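Local coordinates for protein Phthiocerol/phthiodiolone dimycocerosyl transferase (Mycobacterium tuberculosis, PDB 1Q9J) that probably transfers mycocerosic acyl groups from mycocerosic acid synthase to phthiocerol-type alcohols, the last step in making dimycocerosate esters, at residues 248-253 against 294-299; 261-266 against 325-330; 119-124 against 367-372. All coordinates share one frame; numbering follows the deposited sequence.

Overall arrangement
The chain folds into two related domains. Contact 1 (248-253 with 294-299) lies at the outer side of the C-terminal half, its centre about 27 Å from the centre of the chain. Contact 2 (261-266 with 325-330) lies much deeper, at about 11 Å. Its centre is about 21 Å from that of contact 1, and helix 237-253 leads into strand 260-267. Contact 3 (119-124 with 367-372) brings the two halves of the chain together, about 19 Å from contact 2 and 33 Å from contact 1, centre to centre. H124, the probable proton acceptor, closes segment 119-124 of contact 3, and the F327 side chain of contact 2 comes within about 7 Å of its own.

Contact 1: residues 248-253 against 294-299; sequences TEWQLR and IGPNTD
The last turns of helix 237-253 pack W250 onto I294, G295 and P296, in the connection that runs from strand 285-292 to helix 300-317. The indole lies flat against the loop backbone. The carbonyl oxygen I294 O sits over the middle of the ring system, 3.3 Å from W250 CE2, while G295 CA covers the six-membered ring from the same face, 4.2 Å from its centroid in a CH-pi contact. The W250 side chain reaches this far because CG is anti to the backbone N (chi1 -172°), which swings the indole off the helix toward the loop. At the far end of the indole, P296 CD touches W250 CH2 at 3.6 Å; I294 CG2 lies more loosely, 4.1 Å from W250 CE3.

G295 N donates an almost straight hydrogen bond to T298 OG1 (2.7 Å, 179°), which closes the loop on itself. On the helix, E249 and R253, a turn apart, are joined by a salt bridge (R253 NH2 to E249 OE1, 3.0 Å) that is bent, 131° at the hydrogen, with the acceptor tilted out of the guanidinium plane; E249 OE2 reaches Y379. D299 caps the start of helix 300-317, its OD1 accepting from D302 N. This is helix-on-loop packing in the C-terminal domain of a CoA-dependent acyltransferase fold, where the helix and the strand-to-helix connection meet near strand 260-267.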
loop_
_atom_site.group_PDB
_atom_site.type_symbol
_atom_site.label_atom_id
_atom_site.label_comp_id
_atom_site.label_asym_id
_atom_site.label_seq_id
_atom_site.Cartn_x
_atom_site.Cartn_y
_atom_site.Cartn_z
ATOM N N THR A 248 -11.929 4.782 -18.293
ATOM C CA THR A 248 -13.176 4.389 -17.653
ATOM C C THR A 248 -13.737 5.474 -16.737
ATOM O O THR A 248 -14.941 5.698 -16.710
ATOM C CB THR A 248 -12.993 3.110 -16.821
ATOM O OG1 THR A 248 -12.512 2.053 -17.663
ATOM C CG2 THR A 248 -14.318 2.698 -16.188
ATOM N N GLU A 249 -12.872 6.150 -15.990
ATOM C CA GLU A 249 -13.350 7.190 -15.096
ATOM C C GLU A 249 -14.114 8.246 -15.864
ATOM O O GLU A 249 -15.120 8.761 -15.384
ATOM C CB GLU A 249 -12.188 7.840 -14.350
ATOM C CG GLU A 249 -11.734 7.082 -13.113
ATOM C CD GLU A 249 -12.824 6.976 -12.056
ATOM O OE1 GLU A 249 -13.470 8.007 -11.761
ATOM O OE2 GLU A 249 -13.021 5.867 -11.515
ATOM N N TRP A 250 -13.645 8.566 -17.065
ATOM C CA TRP A 250 -14.305 9.582 -17.877
ATOM C C TRP A 250 -15.641 9.079 -18.429
ATOM O O TRP A 250 -16.642 9.799 -18.396
ATOM C CB TRP A 250 -13.389 10.014 -19.021
ATOM C CG TRP A 250 -13.911 11.192 -19.779
ATOM C CD1 TRP A 250 -14.131 12.453 -19.295
ATOM C CD2 TRP A 250 -14.276 11.223 -21.162
ATOM N NE1 TRP A 250 -14.621 13.265 -20.294
ATOM C CE2 TRP A 250 -14.732 12.531 -21.445
ATOM C CE3 TRP A 250 -14.296 10.261 -22.180
ATOM C CZ2 TRP A 250 -15.157 12.915 -22.715
ATOM C CZ3 TRP A 250 -14.722 10.638 -23.442
ATOM C CH2 TRP A 250 -15.164 11.955 -23.696
ATOM N N GLN A 251 -15.641 7.842 -18.929
ATOM C CA GLN A 251 -16.834 7.203 -19.487
ATOM C C GLN A 251 -17.991 7.098 -18.496
ATOM O O GLN A 251 -19.146 6.967 -18.897
ATOM C CB GLN A 251 -16.493 5.794 -19.982
ATOM C CG GLN A 251 -15.684 5.763 -21.255
ATOM C CD GLN A 251 -16.549 5.882 -22.489
ATOM O OE1 GLN A 251 -17.266 4.949 -22.846
ATOM N NE2 GLN A 251 -16.497 7.035 -23.141
ATOM N N LEU A 252 -17.680 7.148 -17.206
ATOM C CA LEU A 252 -18.708 7.041 -16.182
ATOM C C LEU A 252 -18.934 8.337 -15.421
ATOM O O LEU A 252 -19.895 8.450 -14.669
ATOM C CB LEU A 252 -18.365 5.913 -15.202
ATOM C CG LEU A 252 -18.420 4.480 -15.749
ATOM C CD1 LEU A 252 -17.975 3.503 -14.671
ATOM C CD2 LEU A 252 -19.838 4.153 -16.211
ATOM N N ARG A 253 -18.059 9.318 -15.613
ATOM C CA ARG A 253 -18.206 10.597 -14.922
ATOM C C ARG A 253 -19.374 11.408 -15.471
ATOM O O ARG A 253 -19.786 12.404 -14.875
ATOM C CB ARG A 253 -16.903 11.403 -15.021
ATOM C CG ARG A 253 -15.930 11.099 -13.886
ATOM C CD ARG A 253 -14.480 11.430 -14.220
ATOM N NE ARG A 253 -13.579 10.791 -13.257
ATOM C CZ ARG A 253 -13.047 11.401 -12.203
ATOM N NH1 ARG A 253 -13.305 12.681 -11.967
ATOM N NH2 ARG A 253 -12.277 10.722 -11.371
ATOM N N ILE A 294 -8.859 13.290 -20.973
ATOM C CA ILE A 294 -9.386 12.293 -21.895
ATOM C C ILE A 294 -10.604 12.766 -22.695
ATOM O O ILE A 294 -11.574 13.285 -22.142
ATOM C CB ILE A 294 -9.756 10.993 -21.131
ATOM C CG1 ILE A 294 -8.546 10.488 -20.343
ATOM C CG2 ILE A 294 -10.213 9.922 -22.104
ATOM C CD1 ILE A 294 -8.830 9.250 -19.514
ATOM N N GLY A 295 -10.524 12.583 -24.009
ATOM C CA GLY A 295 -11.613 12.956 -24.889
ATOM C C GLY A 295 -12.191 11.679 -25.466
ATOM O O GLY A 295 -11.747 10.588 -25.106
ATOM N N PRO A 296 -13.182 11.771 -26.363
ATOM C CA PRO A 296 -13.785 10.574 -26.958
ATOM C C PRO A 296 -12.848 9.831 -27.912
ATOM O O PRO A 296 -13.109 8.688 -28.286
ATOM C CB PRO A 296 -15.021 11.129 -27.656
ATOM C CG PRO A 296 -14.583 12.499 -28.062
ATOM C CD PRO A 296 -13.856 12.993 -26.836
ATOM N N ASN A 297 -11.751 10.483 -28.287
ATOM C CA ASN A 297 -10.779 9.884 -29.200
ATOM C C ASN A 297 -9.453 9.518 -28.546
ATOM O O ASN A 297 -8.639 8.809 -29.148
ATOM C CB ASN A 297 -10.503 10.818 -30.380
ATOM C CG ASN A 297 -11.618 10.808 -31.403
ATOM O OD1 ASN A 297 -12.056 9.743 -31.847
ATOM N ND2 ASN A 297 -12.078 11.993 -31.795
ATOM N N THR A 298 -9.226 10.005 -27.329
ATOM C CA THR A 298 -7.987 9.717 -26.618
ATOM C C THR A 298 -7.599 8.251 -26.736
ATOM O O THR A 298 -8.417 7.359 -26.505
ATOM C CB THR A 298 -8.102 10.078 -25.147
ATOM O OG1 THR A 298 -8.281 11.493 -25.024
ATOM C CG2 THR A 298 -6.841 9.666 -24.407
ATOM N N ASP A 299 -6.346 8.012 -27.100
ATOM C CA ASP A 299 -5.848 6.655 -27.277
ATOM C C ASP A 299 -5.099 6.118 -26.061
ATOM O O ASP A 299 -4.382 6.848 -25.379
ATOM C CB ASP A 299 -4.954 6.599 -28.517
ATOM C CG ASP A 299 -4.377 5.225 -28.757
ATOM O OD1 ASP A 299 -3.194 5.018 -28.414
ATOM O OD2 ASP A 299 -5.107 4.355 -29.281
#

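Contact 2: residues 261-266 against 325-330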
loop_
_atom_site.group_PDB
_atom_site.type_symbol
_atom_site.label_atom_id
_atom_site.label_comp_id
_atom_site.label_asym_id
_atom_site.label_seq_id
_atom_site.Cartn_x
_atom_site.Cartn_y
_atom_site.Cartn_z
ATOM N N PRO A 261 -7.859 14.453 -12.554
ATOM C CA PRO A 261 -6.627 14.513 -11.759
ATOM C C PRO A 261 -6.211 13.120 -11.289
ATOM O O PRO A 261 -6.998 12.407 -10.670
ATOM C CB PRO A 261 -7.005 15.442 -10.604
ATOM C CG PRO A 261 -8.483 15.216 -10.463
ATOM C CD PRO A 261 -8.956 15.172 -11.884
ATOM N N TYR A 262 -4.977 12.737 -11.596
ATOM C CA TYR A 262 -4.475 11.422 -11.222
ATOM C C TYR A 262 -3.287 11.512 -10.264
ATOM O O TYR A 262 -2.485 12.444 -10.332
ATOM C CB TYR A 262 -4.095 10.655 -12.492
ATOM C CG TYR A 262 -3.564 9.257 -12.273
ATOM C CD1 TYR A 262 -4.142 8.399 -11.342
ATOM C CD2 TYR A 262 -2.512 8.773 -13.043
ATOM C CE1 TYR A 262 -3.676 7.088 -11.189
ATOM C CE2 TYR A 262 -2.046 7.472 -12.900
ATOM C CZ TYR A 262 -2.624 6.634 -11.976
ATOM O OH TYR A 262 -2.128 5.352 -11.834
ATOM N N VAL A 263 -3.195 10.557 -9.344
ATOM C CA VAL A 263 -2.095 10.541 -8.388
ATOM C C VAL A 263 -1.710 9.111 -8.040
ATOM O O VAL A 263 -2.571 8.261 -7.815
ATOM C CB VAL A 263 -2.457 11.266 -7.075
ATOM C CG1 VAL A 263 -1.244 11.280 -6.158
ATOM C CG2 VAL A 263 -2.933 12.677 -7.349
ATOM N N TYR A 264 -0.412 8.841 -8.021
ATOM C CA TYR A 264 0.068 7.513 -7.669
ATOM C C TYR A 264 1.354 7.636 -6.859
ATOM O O TYR A 264 2.013 8.690 -6.856
ATOM C CB TYR A 264 0.273 6.629 -8.910
ATOM C CG TYR A 264 1.156 7.223 -9.977
ATOM C CD1 TYR A 264 2.344 6.604 -10.350
ATOM C CD2 TYR A 264 0.808 8.409 -10.609
ATOM C CE1 TYR A 264 3.163 7.156 -11.325
ATOM C CE2 TYR A 264 1.617 8.968 -11.587
ATOM C CZ TYR A 264 2.797 8.338 -11.940
ATOM O OH TYR A 264 3.604 8.910 -12.901
ATOM N N PRO A 265 1.724 6.558 -6.158
ATOM C CA PRO A 265 2.926 6.538 -5.324
ATOM C C PRO A 265 4.260 6.417 -6.063
ATOM O O PRO A 265 4.323 5.838 -7.144
ATOM C CB PRO A 265 2.668 5.344 -4.418
ATOM C CG PRO A 265 1.988 4.378 -5.355
ATOM C CD PRO A 265 1.011 5.266 -6.094
ATOM N N VAL A 266 5.316 6.988 -5.481
ATOM C CA VAL A 266 6.675 6.893 -6.026
ATOM C C VAL A 266 7.624 6.695 -4.853
ATOM O O VAL A 266 7.852 7.618 -4.060
ATOM C CB VAL A 266 7.135 8.158 -6.812
ATOM C CG1 VAL A 266 8.598 7.984 -7.235
ATOM C CG2 VAL A 266 6.278 8.365 -8.051
ATOM N N LEU A 325 4.814 16.522 -1.075
ATOM C CA LEU A 325 3.714 15.606 -1.326
ATOM C C LEU A 325 4.038 14.137 -1.053
ATOM O O LEU A 325 5.016 13.595 -1.564
ATOM C CB LEU A 325 3.224 15.756 -2.772
ATOM C CG LEU A 325 1.756 16.155 -3.005
ATOM C CD1 LEU A 325 1.433 16.057 -4.500
ATOM C CD2 LEU A 325 0.816 15.226 -2.210
ATOM N N HIS A 326 3.210 13.489 -0.241
ATOM C CA HIS A 326 3.392 12.068 0.052
ATOM C C HIS A 326 2.118 11.350 -0.371
ATOM O O HIS A 326 1.066 11.971 -0.517
ATOM C CB HIS A 326 3.660 11.834 1.548
ATOM C CG HIS A 326 2.591 12.366 2.452
ATOM N ND1 HIS A 326 2.359 13.715 2.615
ATOM C CD2 HIS A 326 1.688 11.732 3.237
ATOM C CE1 HIS A 326 1.358 13.888 3.461
ATOM N NE2 HIS A 326 0.932 12.702 3.852
ATOM N N PHE A 327 2.199 10.043 -0.553
ATOM C CA PHE A 327 1.018 9.313 -0.976
ATOM C C PHE A 327 -0.002 9.130 0.145
ATOM O O PHE A 327 -1.115 8.672 -0.097
ATOM C CB PHE A 327 1.416 7.963 -1.574
ATOM C CG PHE A 327 0.330 7.317 -2.405
ATOM C CD1 PHE A 327 -0.385 8.052 -3.356
ATOM C CD2 PHE A 327 0.054 5.961 -2.269
ATOM C CE1 PHE A 327 -1.358 7.438 -4.162
ATOM C CE2 PHE A 327 -0.917 5.345 -3.073
ATOM C CZ PHE A 327 -1.621 6.089 -4.023
ATOM N N GLY A 328 0.360 9.488 1.370
ATOM C CA GLY A 328 -0.606 9.356 2.440
ATOM C C GLY A 328 -1.834 10.214 2.146
ATOM O O GLY A 328 -2.946 9.900 2.580
ATOM N N THR A 329 -1.632 11.301 1.403
ATOM C CA THR A 329 -2.719 12.219 1.058
ATOM C C THR A 329 -3.929 11.503 0.449
ATOM O O THR A 329 -5.041 12.034 0.432
ATOM C CB THR A 329 -2.246 13.310 0.055
ATOM O OG1 THR A 329 -1.904 12.708 -1.203
ATOM C CG2 THR A 329 -1.032 14.045 0.600
ATOM N N ALA A 330 -3.699 10.294 -0.050
ATOM C CA ALA A 330 -4.757 9.498 -0.653
ATOM C C ALA A 330 -5.935 9.334 0.296
ATOM O O ALA A 330 -7.079 9.344 -0.139
ATOM C CB ALA A 330 -4.216 8.131 -1.044
#
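Apolar packing between P265 and F327 makes up most of this contact. The two side chains lie side by side and point the same way, with the pyrrolidine ring over one face of the phenyl. P265 CD stands 3.6 Å from the F327 ring centroid, 19° off the normal, in a CH-pi contact, and P265 CB comes to 3.4 Å from F327 CD2. The proline thus spans the ring from the CD2 side to CZ. Across the phenyl, on its opposite face, sits A330 CB from the same short 3-10 segment, offset toward the rim, so the ring is held between the strand and its own turn. A chi1 of -163° sets the phenyl opposite the backbone N of F327 and directs it at the strand. V263 adds a looser touch, its CG1 lying 4.3 Å from F327 CE1, and Y264 contributes backbone, its CA 3.8 Å from the same CE1.

Strand 260-267 is an inner strand of the six-stranded mixed sheet of the C-terminal domain, flanked by the parallel strand 342-345 and the antiparallel strand 285-292. The phenyl also touches F343 and T345 of strand 342-345, and its side chain is about 7 Å from those of H124, probably the proton acceptor, and D128, which probably helps to organise the active site.

Within the 325-330 turn, T329 OG1 donates to H326 O at 3.1 Å, approaching nearly end-on to the carbonyl (163°), while T329 CG2 rests over one face of the H326 imidazole.

Contact 3: residues 119-124 against 367-372; sequences TLYLHH and QFYCSI
Y121 and Y369 meet as a T-shaped (edge-to-face) pair of tyrosines. The edge of the Y121 ring, led by CE2, is directed at the face of Y369, with the ring centroids 5.4 Å apart and the planes at 72°. Y121 CE2 is 3.7 Å from Y369 CE1 and 3.8 Å from Y369 CZ, so the touch falls toward the rim of the Y369 face on its hydroxyl side and not over its middle. The two hydroxyls come near one another without bonding: Y121 OH to Y369 OH measures 3.7 Å.

In each tyrosine the bond from CA to CB points at the other segment. Their first torsions are alike (chi1 -65° in Y121, -78° in Y369), with CG beside the backbone N, and from there both side chains touch S25. That serine belongs to strand 23-31, which lies in the sheet between strands 117-123 and 360-368 and spaces the pair. The CA atoms of Y121 and Y369 are accordingly 9.0 Å apart, consistent with two strand spacings.

Further out, Y121 is fixed in register by backbone hydrogen bonds to H106, while Q367 O bonds S25 OG. Y369 comes just after strand 360-368, where the chain leaves the sheet. Three residues on from Y121, and outside the tyrosine pair, is H124, the probable proton acceptor, in an HHxxxD sequence with H123 and D128, the signature of the CoA-dependent acyltransferase superfamily. Its ring stacks on F17, and its carbonyl bonds N283 ND2.

Strand 117-123 lies between 105-110 and 23-31, and helix 129-148 packs against it through L120 and L122; strand 360-368, from the C-terminal half of the chain, forms the outer edge of this sheet beyond 23-31.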
loop_
_atom_site.group_PDB
_atom_site.type_symbol
_atom_site.label_atom_id
_atom_site.label_comp_id
_atom_site.label_asym_id
_atom_site.label_seq_id
_atom_site.Cartn_x
_atom_site.Cartn_y
_atom_site.Cartn_z
ATOM N N THR A 119 -2.813 -13.447 8.896
ATOM C CA THR A 119 -3.153 -12.052 8.652
ATOM C C THR A 119 -2.370 -11.147 9.573
ATOM O O THR A 119 -2.434 -11.292 10.793
ATOM C CB THR A 119 -4.640 -11.787 8.878
ATOM O OG1 THR A 119 -5.402 -12.746 8.144
ATOM C CG2 THR A 119 -5.012 -10.385 8.408
ATOM N N LEU A 120 -1.637 -10.212 8.975
ATOM C CA LEU A 120 -0.844 -9.264 9.734
ATOM C C LEU A 120 -1.488 -7.893 9.661
ATOM O O LEU A 120 -1.863 -7.427 8.587
ATOM C CB LEU A 120 0.572 -9.174 9.182
ATOM C CG LEU A 120 1.523 -8.395 10.093
ATOM C CD1 LEU A 120 2.179 -9.365 11.066
ATOM C CD2 LEU A 120 2.590 -7.697 9.254
ATOM N N TYR A 121 -1.640 -7.265 10.819
ATOM C CA TYR A 121 -2.220 -5.931 10.892
ATOM C C TYR A 121 -1.114 -4.997 11.324
ATOM O O TYR A 121 -0.415 -5.236 12.317
ATOM C CB TYR A 121 -3.363 -5.867 11.894
ATOM C CG TYR A 121 -4.547 -6.700 11.502
ATOM C CD1 TYR A 121 -4.581 -8.059 11.784
ATOM C CD2 TYR A 121 -5.644 -6.125 10.847
ATOM C CE1 TYR A 121 -5.679 -8.823 11.427
ATOM C CE2 TYR A 121 -6.749 -6.881 10.482
ATOM C CZ TYR A 121 -6.761 -8.234 10.775
ATOM O OH TYR A 121 -7.843 -9.002 10.393
ATOM N N LEU A 122 -0.971 -3.917 10.573
ATOM C CA LEU A 122 0.090 -2.973 10.818
ATOM C C LEU A 122 -0.392 -1.551 10.665
ATOM O O LEU A 122 -0.964 -1.187 9.647
ATOM C CB LEU A 122 1.192 -3.249 9.814
ATOM C CG LEU A 122 2.538 -2.576 10.020
ATOM C CD1 LEU A 122 3.121 -2.935 11.379
ATOM C CD2 LEU A 122 3.438 -3.043 8.889
ATOM N N HIS A 123 -0.181 -0.740 11.685
ATOM C CA HIS A 123 -0.593 0.636 11.574
ATOM C C HIS A 123 0.264 1.303 10.495
ATOM O O HIS A 123 1.498 1.193 10.499
ATOM C CB HIS A 123 -0.434 1.340 12.906
ATOM C CG HIS A 123 -1.142 2.651 12.958
ATOM N ND1 HIS A 123 -2.407 2.784 13.483
ATOM C CD2 HIS A 123 -0.809 3.861 12.443
ATOM C CE1 HIS A 123 -2.834 4.022 13.284
ATOM N NE2 HIS A 123 -1.883 4.689 12.654
ATOM N N HIS A 124 -0.396 2.000 9.575
ATOM C CA HIS A 124 0.291 2.646 8.453
ATOM C C HIS A 124 1.334 3.723 8.805
ATOM O O HIS A 124 2.154 4.102 7.970
ATOM C CB HIS A 124 -0.746 3.230 7.486
ATOM C CG HIS A 124 -0.294 3.284 6.055
ATOM N ND1 HIS A 124 0.842 3.953 5.653
ATOM C CD2 HIS A 124 -0.873 2.818 4.922
ATOM C CE1 HIS A 124 0.940 3.902 4.338
ATOM N NE2 HIS A 124 -0.090 3.218 3.869
ATOM N N GLN A 367 -5.947 -5.358 2.515
ATOM C CA GLN A 367 -7.092 -4.525 2.820
ATOM C C GLN A 367 -6.733 -3.524 3.896
ATOM O O GLN A 367 -5.817 -3.746 4.681
ATOM C CB GLN A 367 -8.258 -5.394 3.290
ATOM C CG GLN A 367 -9.519 -4.624 3.635
ATOM C CD GLN A 367 -10.676 -5.544 4.007
ATOM O OE1 GLN A 367 -11.822 -5.102 4.111
ATOM N NE2 GLN A 367 -10.377 -6.829 4.214
ATOM N N PHE A 368 -7.460 -2.419 3.917
ATOM C CA PHE A 368 -7.234 -1.380 4.902
ATOM C C PHE A 368 -8.313 -1.441 5.977
ATOM O O PHE A 368 -9.363 -2.062 5.787
ATOM C CB PHE A 368 -7.271 -0.006 4.239
ATOM C CG PHE A 368 -6.226 0.186 3.174
ATOM C CD1 PHE A 368 -6.588 0.607 1.900
ATOM C CD2 PHE A 368 -4.878 -0.046 3.444
ATOM C CE1 PHE A 368 -5.631 0.793 0.914
ATOM C CE2 PHE A 368 -3.913 0.139 2.459
ATOM C CZ PHE A 368 -4.292 0.559 1.192
ATOM N N TYR A 369 -8.048 -0.797 7.109
ATOM C CA TYR A 369 -9.011 -0.739 8.201
ATOM C C TYR A 369 -9.045 0.641 8.814
ATOM O O TYR A 369 -9.058 0.760 10.027
ATOM C CB TYR A 369 -8.674 -1.739 9.300
ATOM C CG TYR A 369 -9.072 -3.156 8.983
ATOM C CD1 TYR A 369 -8.362 -3.908 8.046
ATOM C CD2 TYR A 369 -10.152 -3.760 9.636
ATOM C CE1 TYR A 369 -8.716 -5.230 7.770
ATOM C CE2 TYR A 369 -10.512 -5.078 9.367
ATOM C CZ TYR A 369 -9.788 -5.805 8.436
ATOM O OH TYR A 369 -10.115 -7.109 8.167
ATOM N N CYS A 370 -9.039 1.685 7.996
ATOM C CA CYS A 370 -9.101 3.020 8.557
ATOM C C CYS A 370 -10.444 3.207 9.274
ATOM O O CYS A 370 -11.373 2.409 9.099
ATOM C CB CYS A 370 -8.915 4.060 7.460
ATOM S SG CYS A 370 -9.867 3.752 5.978
ATOM N N SER A 371 -10.546 4.248 10.095
ATOM C CA SER A 371 -11.786 4.489 10.823
ATOM C C SER A 371 -12.901 4.933 9.874
ATOM O O SER A 371 -12.648 5.634 8.898
ATOM C CB SER A 371 -11.567 5.534 11.933
ATOM O OG SER A 371 -11.220 6.802 11.404
ATOM N N ILE A 372 -14.129 4.500 10.161
ATOM C CA ILE A 372 -15.312 4.832 9.357
ATOM C C ILE A 372 -15.257 6.276 8.862
ATOM O O ILE A 372 -14.612 7.126 9.474
ATOM C CB ILE A 372 -16.632 4.619 10.189
ATOM C CG1 ILE A 372 -17.024 3.137 10.201
ATOM C CG2 ILE A 372 -17.776 5.460 9.627
ATOM C CD1 ILE A 372 -17.545 2.606 8.864
#